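PDB 3LD1: replicase polyprotein 1a from Avian infectious bronchitis virus, which is cut into viral nonstructural proteins, among them nsp2, a fragment of which is present here and whose role is uncertain. Local coordinates for residues Val214-Glu218 / Arg219-Val223. The protein carries 3 engineered substitutions. Residues are numbered along the deposited sequence; the frame is centred on the assembly and turned at random.
Sequences VVVME and RTLVV
M217 and T220 close a beta hairpin with a two-residue turn, E218 and R219 at the corners of a type I' turn. Both corner residues have positive phi, the left-handed backbone shape that this turn requires and that suits the twist of a tight hairpin. Four backbone hydrogen bonds hold the arms. V215 and V222 bond in both directions, N of V215 to O of V222 at 3.1 Å and N of V222 to O of V215 at 3.0 Å. At the turn, N of M217 reaches O of T220 at 2.8 Å, almost in line with the carbonyl bond, whereas N of T220 approaches O of M217 from above the carbonyl plane, 60° out of it. The T220 hydroxyl adds a weak bond to that same M217 oxygen, which thus has two donors from one residue. Of the non-hydrogen-bonded pairs, V216–L221 lies between these two and V214–V223 beyond V215–V222, at the open end of the hairpin. On their face, V214 sets CG1, anti to its own N (chi1 169°), against CD2 of L221 at 3.5 Å, a diagonal contact, while its CG2 meets CG2 of V223 at 4.0 Å. On the other face, the V222 methyls divide their contacts: CG2 meets CG2 of V215 at 3.9 Å and also touches SD of M217, and CG1 rests on CB of M217. Charges at the turn interact loosely. OE1 of E218 lies 4.1 Å from NH1 of R219, far off the guanidinium plane, a proximity of charges and not a salt bridge; NE of R219 instead bonds to the G251 carbonyl oxygen. T220 and L221 pack on F242 of helix 232-243, V214 touches A161 and L162 at the end of helix 140-162, and the R219 backbone hydrogen-bonds to R262, joining the hairpin tip to the loop between strands 258-260 and 265-269.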
loop_
_atom_site.group_PDB
_atom_site.type_symbol
_atom_site.label_atom_id
_atom_site.label_comp_id
_atom_site.label_asym_id
_atom_site.label_seq_id
_atom_site.Cartn_x
_atom_site.Cartn_y
_atom_site.Cartn_z
ATOM N N VAL A 214 -6.293 6.285 2.005
ATOM C CA VAL A 214 -7.653 5.758 1.951
ATOM C C VAL A 214 -8.616 6.659 1.134
ATOM O O VAL A 214 -8.631 7.883 1.295
ATOM C CB VAL A 214 -8.135 5.580 3.382
ATOM C CG1 VAL A 214 -9.606 5.307 3.447
ATOM C CG2 VAL A 214 -7.365 4.389 4.033
ATOM N N VAL A 215 -9.394 6.074 0.237
ATOM C CA VAL A 215 -10.390 6.859 -0.512
ATOM C C VAL A 215 -11.708 6.128 -0.502
ATOM O O VAL A 215 -11.742 4.979 -0.017
ATOM C CB VAL A 215 -10.014 7.077 -2.013
ATOM C CG1 VAL A 215 -8.725 7.920 -2.138
ATOM C CG2 VAL A 215 -9.943 5.733 -2.723
ATOM N N VAL A 216 -12.778 6.734 -1.059
ATOM C CA VAL A 216 -13.987 5.941 -1.261
ATOM C C VAL A 216 -14.310 5.769 -2.705
ATOM O O VAL A 216 -14.410 6.750 -3.427
ATOM C CB VAL A 216 -15.166 6.539 -0.601
ATOM C CG1 VAL A 216 -16.400 5.713 -0.954
ATOM C CG2 VAL A 216 -14.949 6.590 0.908
ATOM N N MET A 217 -14.467 4.528 -3.115
ATOM C CA MET A 217 -14.876 4.217 -4.419
ATOM C C MET A 217 -15.987 3.155 -4.431
ATOM O O MET A 217 -15.882 2.063 -3.800
ATOM C CB MET A 217 -13.696 3.651 -5.167
ATOM C CG MET A 217 -12.464 4.559 -5.222
ATOM S SD MET A 217 -10.977 3.838 -6.068
ATOM C CE MET A 217 -11.276 4.071 -7.845
ATOM N N GLU A 218 -17.037 3.460 -5.186
ATOM C CA GLU A 218 -18.149 2.553 -5.357
ATOM C C GLU A 218 -18.704 2.124 -3.996
ATOM O O GLU A 218 -19.054 0.939 -3.773
ATOM C CB GLU A 218 -17.743 1.384 -6.260
ATOM C CG GLU A 218 -17.548 1.809 -7.735
ATOM C CD GLU A 218 -18.749 2.616 -8.255
ATOM O OE1 GLU A 218 -19.884 2.094 -8.116
ATOM O OE2 GLU A 218 -18.587 3.786 -8.743
ATOM N N ARG A 219 -18.769 3.117 -3.098
ATOM C CA ARG A 219 -19.256 2.958 -1.727
ATOM C C ARG A 219 -18.467 1.980 -0.892
ATOM O O ARG A 219 -19.020 1.406 0.058
ATOM C CB ARG A 219 -20.707 2.540 -1.664
ATOM C CG ARG A 219 -21.652 3.383 -2.479
ATOM C CD ARG A 219 -22.967 2.617 -2.811
ATOM N NE ARG A 219 -23.772 3.478 -3.659
ATOM C CZ ARG A 219 -23.861 3.430 -5.003
ATOM N NH1 ARG A 219 -23.224 2.476 -5.746
ATOM N NH2 ARG A 219 -24.627 4.367 -5.620
ATOM N N THR A 220 -17.188 1.793 -1.195
ATOM C CA THR A 220 -16.291 1.108 -0.272
ATOM C C THR A 220 -15.155 2.022 0.016
ATOM O O THR A 220 -14.775 2.848 -0.849
ATOM C CB THR A 220 -15.575 -0.142 -0.886
ATOM O OG1 THR A 220 -16.275 -0.653 -2.016
ATOM C CG2 THR A 220 -15.442 -1.173 0.099
ATOM N N LEU A 221 -14.589 1.834 1.216
ATOM C CA LEU A 221 -13.258 2.285 1.516
ATOM C C LEU A 221 -12.322 1.429 0.645
ATOM O O LEU A 221 -12.615 0.282 0.383
ATOM C CB LEU A 221 -12.986 2.029 2.985
ATOM C CG LEU A 221 -13.650 2.987 3.999
ATOM C CD1 LEU A 221 -13.596 2.494 5.452
ATOM C CD2 LEU A 221 -12.984 4.335 3.941
ATOM N N VAL A 222 -11.264 2.019 0.103
ATOM C CA VAL A 222 -10.208 1.267 -0.545
ATOM C C VAL A 222 -8.864 1.902 -0.190
ATOM O O VAL A 222 -8.782 3.068 -0.003
ATOM C CB VAL A 222 -10.397 1.077 -2.080
ATOM C CG1 VAL A 222 -11.858 1.287 -2.512
ATOM C CG2 VAL A 222 -9.382 1.906 -2.917
ATOM N N VAL A 223 -7.847 1.085 0.032
ATOM C CA VAL A 223 -6.514 1.592 0.272
ATOM C C VAL A 223 -5.891 1.610 -1.100
ATOM O O VAL A 223 -5.668 0.541 -1.702
ATOM C CB VAL A 223 -5.751 0.637 1.192
ATOM C CG1 VAL A 223 -4.261 0.864 1.093
ATOM C CG2 VAL A 223 -6.164 0.852 2.599
#